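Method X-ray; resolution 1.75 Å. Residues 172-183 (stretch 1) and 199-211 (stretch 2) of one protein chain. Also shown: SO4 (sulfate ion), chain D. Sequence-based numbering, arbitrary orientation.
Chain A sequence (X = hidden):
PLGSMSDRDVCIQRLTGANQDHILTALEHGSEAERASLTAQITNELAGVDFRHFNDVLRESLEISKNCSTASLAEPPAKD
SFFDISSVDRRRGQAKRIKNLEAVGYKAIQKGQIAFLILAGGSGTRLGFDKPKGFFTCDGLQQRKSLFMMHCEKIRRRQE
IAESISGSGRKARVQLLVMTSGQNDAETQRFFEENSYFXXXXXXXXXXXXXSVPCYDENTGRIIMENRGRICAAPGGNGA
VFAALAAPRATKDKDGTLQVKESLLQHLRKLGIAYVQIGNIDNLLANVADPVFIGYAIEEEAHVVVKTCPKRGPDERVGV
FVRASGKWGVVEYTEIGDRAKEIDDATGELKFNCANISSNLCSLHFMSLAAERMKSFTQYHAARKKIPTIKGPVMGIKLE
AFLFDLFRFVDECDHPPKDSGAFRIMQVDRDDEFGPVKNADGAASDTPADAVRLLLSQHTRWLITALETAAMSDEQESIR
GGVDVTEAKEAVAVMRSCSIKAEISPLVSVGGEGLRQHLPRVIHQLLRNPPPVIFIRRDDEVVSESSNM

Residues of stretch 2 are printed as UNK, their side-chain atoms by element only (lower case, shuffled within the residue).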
ATOM      1  N   ALA A 172      19.254 -12.198  -1.573  1.00 15.51           N
ATOM      2  CA  ALA A 172      18.480 -11.025  -2.024  1.00 13.97           C
ATOM      3  C   ALA A 172      17.503 -10.756  -0.901  1.00 13.41           C
ATOM      4  O   ALA A 172      16.800 -11.670  -0.478  1.00 12.62           O
ATOM      5  CB  ALA A 172      17.712 -11.343  -3.300  1.00 13.81           C
ATOM      6  N   ARG A 173      17.463  -9.524  -0.400  1.00 13.57           N
ATOM      7  CA  ARG A 173      16.590  -9.222   0.738  1.00 13.78           C
ATOM      8  C   ARG A 173      15.790  -7.942   0.504  1.00 12.23           C
ATOM      9  O   ARG A 173      16.350  -6.858   0.364  1.00 11.69           O
ATOM     10  CB  ARG A 173      17.382  -9.120   2.070  1.00 16.28           C
ATOM     11  CG  ARG A 173      17.914 -10.463   2.585  1.00 19.94           C
ATOM     12  CD  ARG A 173      16.776 -11.466   2.762  1.00 23.98           C
ATOM     13  NE  ARG A 173      17.213 -12.800   3.195  1.00 28.94           N
ATOM     14  CZ  ARG A 173      17.161 -13.908   2.454  1.00 28.55           C
ATOM     15  NH1 ARG A 173      16.711 -13.885   1.205  1.00 30.24           N
ATOM     16  NH2 ARG A 173      17.574 -15.056   2.973  1.00 30.78           N
ATOM     17  N   VAL A 174      14.477  -8.093   0.474  1.00 10.75           N
ATOM     18  CA  VAL A 174      13.578  -6.935   0.442  1.00 10.60           C
ATOM     19  C   VAL A 174      13.217  -6.620   1.918  1.00 10.44           C
ATOM     20  O   VAL A 174      12.709  -7.506   2.626  1.00 10.55           O
ATOM     21  CB  VAL A 174      12.289  -7.280  -0.334  1.00 10.28           C
ATOM     22  CG1 VAL A 174      11.252  -6.151  -0.191  1.00 10.77           C
ATOM     23  CG2 VAL A 174      12.606  -7.568  -1.795  1.00 11.02           C
ATOM     24  N   GLN A 175      13.471  -5.398   2.391  1.00 10.22           N
ATOM     25  CA  GLN A 175      13.072  -5.036   3.773  1.00 10.37           C
ATOM     26  C   GLN A 175      11.565  -4.858   3.801  1.00 11.16           C
ATOM     27  O   GLN A 175      11.029  -4.142   2.952  1.00 11.55           O
ATOM     28  CB  GLN A 175      13.752  -3.749   4.225  1.00 11.13           C
ATOM     29  CG  GLN A 175      15.284  -3.831   4.192  1.00 11.62           C
ATOM     30  CD  GLN A 175      15.824  -4.856   5.165  1.00 12.40           C
ATOM     31  OE1 GLN A 175      15.344  -4.972   6.294  1.00 12.38           O
ATOM     32  NE2 GLN A 175      16.817  -5.632   4.721  1.00 13.13           N
ATOM     33  N   LEU A 176      10.900  -5.525   4.747  1.00 10.36           N
ATOM     34  CA  LEU A 176       9.458  -5.441   4.883  1.00 10.19           C
ATOM     35  C   LEU A 176       9.162  -4.484   6.032  1.00 10.31           C
ATOM     36  O   LEU A 176       9.627  -4.676   7.170  1.00 10.23           O
ATOM     37  CB  LEU A 176       8.854  -6.830   5.172  1.00 10.99           C
ATOM     38  CG  LEU A 176       7.329  -6.832   5.356  1.00 11.16           C
ATOM     39  CD1 LEU A 176       6.616  -6.284   4.124  1.00 11.50           C
ATOM     40  CD2 LEU A 176       6.816  -8.223   5.663  1.00 11.44           C
ATOM     41  N   LEU A 177       8.390  -3.446   5.725  1.00  9.89           N
ATOM     42  CA  LEU A 177       8.025  -2.428   6.707  1.00 10.09           C
ATOM     43  C   LEU A 177       6.534  -2.573   6.930  1.00 10.67           C
ATOM     44  O   LEU A 177       5.750  -2.398   5.984  1.00 11.31           O
ATOM     45  CB  LEU A 177       8.338  -1.037   6.135  1.00  9.92           C
ATOM     46  CG  LEU A 177       9.638  -0.844   5.347  1.00 10.32           C
ATOM     47  CD1 LEU A 177       9.737   0.618   4.911  1.00 10.31           C
ATOM     48  CD2 LEU A 177      10.819  -1.266   6.211  1.00 10.61           C
ATOM     49  N   VAL A 178       6.143  -2.941   8.147  1.00 10.07           N
ATOM     50  CA  VAL A 178       4.733  -3.198   8.426  1.00  9.97           C
ATOM     51  C   VAL A 178       4.194  -2.010   9.238  1.00 10.24           C
ATOM     52  O   VAL A 178       4.575  -1.832  10.396  1.00 10.53           O
ATOM     53  CB  VAL A 178       4.565  -4.522   9.214  1.00 10.08           C
ATOM     54  CG1 VAL A 178       3.091  -4.784   9.527  1.00  9.26           C
ATOM     55  CG2 VAL A 178       5.152  -5.660   8.400  1.00 10.35           C
ATOM     56  N   MET A 179       3.350  -1.186   8.615  1.00  9.90           N
ATOM     57  CA  MET A 179       2.888   0.025   9.283  1.00 10.01           C
ATOM     58  C   MET A 179       1.599  -0.242  10.044  1.00 10.44           C
ATOM     59  O   MET A 179       0.508  -0.276   9.486  1.00 10.77           O
ATOM     60  CB  MET A 179       2.732   1.224   8.328  1.00 10.34           C
ATOM     61  CG  MET A 179       2.595   2.509   9.161  1.00 10.94           C
ATOM     62  SD  MET A 179       2.520   3.982   8.122  1.00 12.23           S
ATOM     63  CE  MET A 179       0.823   3.922   7.600  1.00 11.29           C
ATOM     64  N   THR A 180       1.756  -0.427  11.343  1.00 10.45           N
ATOM     65  CA  THR A 180       0.663  -0.854  12.203  1.00 11.64           C
ATOM     66  C   THR A 180      -0.097   0.389  12.695  1.00 12.21           C
ATOM     67  O   THR A 180       0.245   1.518  12.358  1.00 11.43           O
ATOM     68  CB  THR A 180       1.243  -1.611  13.395  1.00 11.87           C
ATOM     69  OG1 THR A 180       2.248  -0.788  14.008  1.00 12.27           O
ATOM     70  CG2 THR A 180       1.893  -2.931  12.926  1.00 12.30           C
ATOM     71  N   SER A 181      -1.126   0.164  13.505  1.00 13.24           N
ATOM     72  CA  SER A 181      -1.659   1.229  14.350  1.00 13.98           C
ATOM     73  C   SER A 181      -1.089   1.092  15.761  1.00 14.88           C
ATOM     74  O   SER A 181      -0.587   0.022  16.146  1.00 15.49           O
ATOM     75  CB  SER A 181      -3.192   1.178  14.396  1.00 13.90           C
ATOM     76  OG  SER A 181      -3.664   0.040  15.117  1.00 14.45           O
ATOM     77  N   GLY A 182      -1.180   2.169  16.543  1.00 15.21           N
ATOM     78  CA  GLY A 182      -0.787   2.105  17.944  1.00 17.19           C
ATOM     79  C   GLY A 182      -1.508   0.963  18.639  1.00 17.61           C
ATOM     80  O   GLY A 182      -0.907   0.186  19.390  1.00 18.95           O
ATOM     81  N   GLN A 183      -2.791   0.828  18.347  1.00 17.00           N
ATOM     82  CA  GLN A 183      -3.585  -0.184  19.020  1.00 18.72           C
ATOM     83  C   GLN A 183      -3.368  -1.608  18.541  1.00 17.27           C
ATOM     84  O   GLN A 183      -3.498  -2.528  19.329  1.00 18.27           O
ATOM     85  CB  GLN A 183      -5.060   0.182  18.993  1.00 20.34           C
ATOM     86  CG  GLN A 183      -5.353   1.347  19.923  1.00 23.78           C
ATOM     87  CD  GLN A 183      -6.834   1.628  20.073  1.00 27.06           C
ATOM     88  OE1 GLN A 183      -7.589   1.636  19.089  1.00 28.71           O
ATOM     89  NE2 GLN A 183      -7.260   1.870  21.311  1.00 27.31           N
ATOM     90  N   UNK A 199       8.256 -17.232   6.849  1.00 15.34           N
ATOM     91  CA  UNK A 199       9.432 -17.674   6.101  1.00 15.30           C
ATOM     92  C   UNK A 199      10.483 -16.598   5.868  1.00 14.33           C
ATOM     93  O   UNK A 199      11.570 -16.900   5.375  1.00 15.98           O
ATOM     94  N   UNK A 200      10.160 -15.345   6.207  1.00 14.30           N
ATOM     95  CA  UNK A 200      11.130 -14.245   6.148  1.00 14.15           C
ATOM     96  C   UNK A 200      12.102 -14.287   7.325  1.00 15.23           C
ATOM     97  O   UNK A 200      11.812 -14.886   8.353  1.00 15.10           O
ATOM     98  c   UNK A 200      10.190 -12.647   3.655  1.00 12.58           C
ATOM     99  c   UNK A 200       9.464 -12.636   4.988  1.00 13.05           C
ATOM    100  c   UNK A 200      10.425 -12.880   6.154  1.00 13.34           C
ATOM    101  c   UNK A 200       8.764 -11.296   5.179  1.00 12.69           C
ATOM    102  N   UNK A 201      13.246 -13.628   7.190  1.00 16.54           N
ATOM    103  CA  UNK A 201      14.130 -13.420   8.348  1.00 17.45           C
ATOM    104  C   UNK A 201      13.560 -12.361   9.278  1.00 17.73           C
ATOM    105  O   UNK A 201      13.120 -11.313   8.822  1.00 15.51           O
ATOM    106  c   UNK A 201      16.232 -13.907   6.946  1.00 25.46           C
ATOM    107  c   UNK A 201      15.510 -12.958   7.892  1.00 20.11           C
ATOM    108  o   UNK A 201      17.604 -12.023   6.276  1.00 36.00           O
ATOM    109  c   UNK A 201      17.475 -13.275   6.308  1.00 30.31           C
ATOM    110  o   UNK A 201      18.332 -14.032   5.812  1.00 34.71           O
ATOM    111  N   UNK A 202      13.591 -12.616  10.585  1.00 17.37           N
ATOM    112  CA  UNK A 202      13.125 -11.635  11.551  1.00 19.17           C
ATOM    113  C   UNK A 202      13.789 -10.270  11.334  1.00 18.33           C
ATOM    114  O   UNK A 202      13.136  -9.236  11.460  1.00 16.53           O
ATOM    115  c   UNK A 202      13.350 -12.141  12.984  1.00 21.80           C
ATOM    116  c   UNK A 202      13.289 -11.706  15.486  1.00 29.70           C
ATOM    117  c   UNK A 202      13.108 -11.119  14.087  1.00 25.28           C
ATOM    118  n   UNK A 202      14.371 -12.687  15.532  1.00 35.37           N
ATOM    119  n   UNK A 202      12.986 -14.519  15.898  1.00 40.54           N
ATOM    120  n   UNK A 202      15.262 -14.805  15.722  1.00 39.88           N
ATOM    121  c   UNK A 202      14.202 -14.001  15.714  1.00 38.73           C
ATOM    122  N   UNK A 203      15.074 -10.281  10.980  1.00 18.40           N
ATOM    123  CA  UNK A 203      15.853  -9.048  10.836  1.00 18.62           C
ATOM    124  C   UNK A 203      15.395  -8.178   9.651  1.00 16.41           C
ATOM    125  O   UNK A 203      15.697  -6.985   9.617  1.00 15.60           O
ATOM    126  c   UNK A 203      17.663 -11.423  12.224  1.00 30.64           C
ATOM    127  c   UNK A 203      18.000  -9.949  11.951  1.00 27.16           C
ATOM    128  o   UNK A 203      17.065 -12.132  11.355  1.00 28.31           O
ATOM    129  c   UNK A 203      17.346  -9.362  10.696  1.00 21.62           C
ATOM    130  o   UNK A 203      18.012 -11.888  13.344  1.00 34.48           O
ATOM    131  N   UNK A 204      14.659  -8.753   8.693  1.00 14.62           N
ATOM    132  CA  UNK A 204      14.193  -7.948   7.551  1.00 13.33           C
ATOM    133  C   UNK A 204      12.774  -7.388   7.720  1.00 12.84           C
ATOM    134  O   UNK A 204      12.264  -6.750   6.805  1.00 13.20           O
ATOM    135  c   UNK A 204      14.289  -8.715   6.231  1.00 13.25           C
ATOM    136  c   UNK A 204      13.391 -10.599   4.785  1.00 13.35           C
ATOM    137  n   UNK A 204      13.294 -10.051   3.553  1.00 12.45           N
ATOM    138  o   UNK A 204      13.714 -11.779   4.965  1.00 14.26           O
ATOM    139  c   UNK A 204      13.145  -9.695   5.978  1.00 12.88           C
ATOM    140  N   UNK A 205      12.146  -7.662   8.858  1.00 12.47           N
ATOM    141  CA  UNK A 205      10.792  -7.202   9.133  1.00 12.46           C
ATOM    142  C   UNK A 205      10.797  -6.112  10.192  1.00 13.26           C
ATOM    143  O   UNK A 205      11.317  -6.316  11.306  1.00 15.16           O
ATOM    144  c   UNK A 205       8.457  -7.827   9.767  1.00 13.33           C
ATOM    145  c   UNK A 205       9.905  -9.430   8.459  1.00 12.39           C
ATOM    146  c   UNK A 205       9.875  -8.357   9.552  1.00 13.06           C
ATOM    147  N   UNK A 206      10.211  -4.964   9.855  1.00 12.00           N
ATOM    148  CA  UNK A 206      10.268  -3.788  10.715  1.00 12.07           C
ATOM    149  C   UNK A 206       8.871  -3.340  10.979  1.00 12.61           C
ATOM    150  O   UNK A 206       8.169  -2.920  10.054  1.00 12.24           O
ATOM    151  c   UNK A 206      11.064  -2.665  10.029  1.00 12.49           C
ATOM    152  c   UNK A 206      14.609  -3.419   9.520  1.00 14.58           C
ATOM    153  n   UNK A 206      14.147  -3.916   8.362  1.00 13.96           N
ATOM    154  n   UNK A 206      13.552  -2.928  10.213  1.00 14.71           N
ATOM    155  c   UNK A 206      12.798  -3.730   8.322  1.00 14.57           C
ATOM    156  c   UNK A 206      12.424  -3.102   9.510  1.00 13.37           C
ATOM    157  N   UNK A 207       8.438  -3.429  12.228  1.00 11.37           N
ATOM    158  CA  UNK A 207       7.100  -2.962  12.596  1.00 11.38           C
ATOM    159  C   UNK A 207       7.185  -1.527  13.089  1.00 11.15           C
ATOM    160  O   UNK A 207       8.041  -1.190  13.902  1.00 12.72           O
ATOM    161  c   UNK A 207       5.193  -7.072  12.263  1.00 11.58           C
ATOM    162  c   UNK A 207       7.306  -7.505  13.349  1.00 11.66           C
ATOM    163  c   UNK A 207       7.393  -6.173  13.687  1.00 11.60           C
ATOM    164  c   UNK A 207       6.390  -5.269  13.329  1.00 11.34           C
ATOM    165  c   UNK A 207       6.521  -3.834  13.706  1.00 11.31           C
ATOM    166  c   UNK A 207       6.199  -7.954  12.631  1.00 11.86           C
ATOM    167  c   UNK A 207       5.285  -5.724  12.615  1.00 11.62           C
ATOM    168  N   UNK A 208       6.302  -0.670  12.600  1.00 10.87           N
ATOM    169  CA  UNK A 208       6.321   0.724  13.008  1.00 10.74           C
ATOM    170  C   UNK A 208       4.912   1.275  13.019  1.00 10.79           C
ATOM    171  O   UNK A 208       4.200   1.170  12.027  1.00 10.47           O
ATOM    172  c   UNK A 208       6.774   0.707   9.798  1.00 10.67           C
ATOM    173  c   UNK A 208       6.400   0.937   8.473  1.00 10.45           C
ATOM    174  c   UNK A 208       7.298   1.570  12.145  1.00 10.66           C
ATOM    175  c   UNK A 208       6.281   3.325   8.918  1.00 10.92           C
ATOM    176  c   UNK A 208       6.878   1.783  10.711  1.00 10.80           C
ATOM    177  c   UNK A 208       6.164   2.248   8.034  1.00 10.30           C
ATOM    178  c   UNK A 208       6.637   3.082  10.248  1.00 10.72           C
ATOM    179  N   UNK A 209       4.522   1.870  14.141  1.00 10.62           N
ATOM    180  CA  UNK A 209       3.141   2.344  14.288  1.00 10.53           C
ATOM    181  C   UNK A 209       2.964   3.742  13.750  1.00 10.46           C
ATOM    182  O   UNK A 209       3.818   4.628  13.965  1.00 10.73           O
ATOM    183  c   UNK A 209       2.732   2.318  15.751  1.00 11.02           C
ATOM    184  N   UNK A 210       1.847   3.939  13.065  1.00 10.86           N
ATOM    185  CA  UNK A 210       1.449   5.264  12.608  1.00 11.12           C
ATOM    186  C   UNK A 210       0.748   5.967  13.745  1.00 11.63           C
ATOM    187  O   UNK A 210       0.387   5.340  14.766  1.00 13.19           O
ATOM    188  c   UNK A 210      -0.809   4.410  11.694  1.00 10.86           C
ATOM    189  n   UNK A 210      -1.296   2.804   9.966  1.00 11.58           N
ATOM    190  c   UNK A 210      -1.494   4.045  10.404  1.00 11.74           C
ATOM    191  c   UNK A 210       0.488   5.153  11.411  1.00 10.85           C
ATOM    192  o   UNK A 210      -2.117   4.901   9.757  1.00 11.63           O
ATOM    193  N   UNK A 211       0.512   7.254  13.544  1.00 11.67           N
ATOM    194  CA  UNK A 211      -0.296   8.036  14.471  1.00 12.06           C
ATOM    195  C   UNK A 211      -1.670   8.329  13.911  1.00 11.49           C
ATOM    196  O   UNK A 211      -1.846   8.542  12.718  1.00 11.81           O
ATOM    197  o   UNK A 211       1.602   8.949  15.572  1.00 17.27           O
ATOM    198  c   UNK A 211       0.435   9.319  14.832  1.00 12.89           C
TER
HETATM  199  S   SO4 D1540      14.603  -1.279  13.243  1.00 24.62           S
HETATM  200  O1  SO4 D1540      13.322  -1.906  12.859  1.00 22.65           O
HETATM  201  O2  SO4 D1540      14.371  -0.090  14.107  1.00 25.52           O
HETATM  202  O3  SO4 D1540      15.312  -0.860  12.020  1.00 22.22           O
HETATM  203  O4  SO4 D1540      15.392  -2.242  14.055  1.00 23.51           O
HETATM  204  O   HOH W   1      -2.324   4.818  15.993  1.00 21.85           O

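Position 199 has no side-chain atoms and a positive phi of 93°, at which a CB would be jammed against the preceding carbonyl oxygen; it is Gly-199. Position 200 carries four carbons forked at the second, one of them 3.7 Å from Leu-176 CD2, and is Leu-200. At 201, three carbons end in two oxygens, one of which lies 3.1 Å from both Arg-173 NE and Arg-173 NH2: a carboxylate in a salt bridge at the guanidinium edge, hence Glu-201.

Position 202 has three carbons, a nitrogen and a carbon bearing two more nitrogens, out of reach of stretch 1; this is Arg-202. Position 203, three carbons ending in two oxygens, hardly touches stretch 1 and is Glu-203. Position 204 also has three carbons, but ends in one oxygen and one nitrogen. The nitrogen lies 2.8 Å from Val-174 O and must donate to that carbonyl, while the oxygen accepts from Glu-201 N at 2.9 Å, as an amide can: Gln-204.

The strand begins at 205, where one carbon carries two others, one of them 4.2 Å from Val-178 CG2: Val-205. Position 206 has one carbon and then a five-membered ring of three carbons and two nitrogens; one ring nitrogen lies 2.6 Å from Gln-175 OE1, and the residue is His-206. Its NE2 is the donor to that oxygen, and its ND1 donates to sulfate O1 at 2.8 Å, so both ring nitrogens carry hydrogen in this arrangement.

Six-carbon rings follow at 207 and 208, each on a single carbon and without a hydroxyl. The first, 3.7 Å from Val-178 CB, is Phe-207. The second presents a face to Met-179, whose CG lies 4.0 Å from the ring centroid, and is Phe-208; its CE1 also packs 3.6 Å from Leu-177 CB. Position 209 has one carbon, 3.6 Å from Thr-180 OG1, and is Ala-209. At 210, three carbons end in one oxygen and one nitrogen; the nitrogen donates to Thr-180 O at 3.1 Å, identifying Gln-210. Position 211, one carbon and one oxygen, makes no contact with stretch 1 and is Ser-211.

The contact is a parallel pairing of strands. Stretch 1 contributes the NH and CO of Leu-176, Val-178 and Thr-180, from Leu-176 N to Gln-204 O (2.8 Å) through to Gln-210 N to Thr-180 O (3.0 Å). Leu-176, Val-178, Val-205 and Phe-207 share one sheet face; Leu-177, Met-179, His-206 and Phe-208 share the other. Polar side chains reinforce both ends, and a water links Gly-182 N (2.9 Å) to Gln-210 O (3.0 Å).

Stretch 2 199-211: GLEREQVHFFAQS
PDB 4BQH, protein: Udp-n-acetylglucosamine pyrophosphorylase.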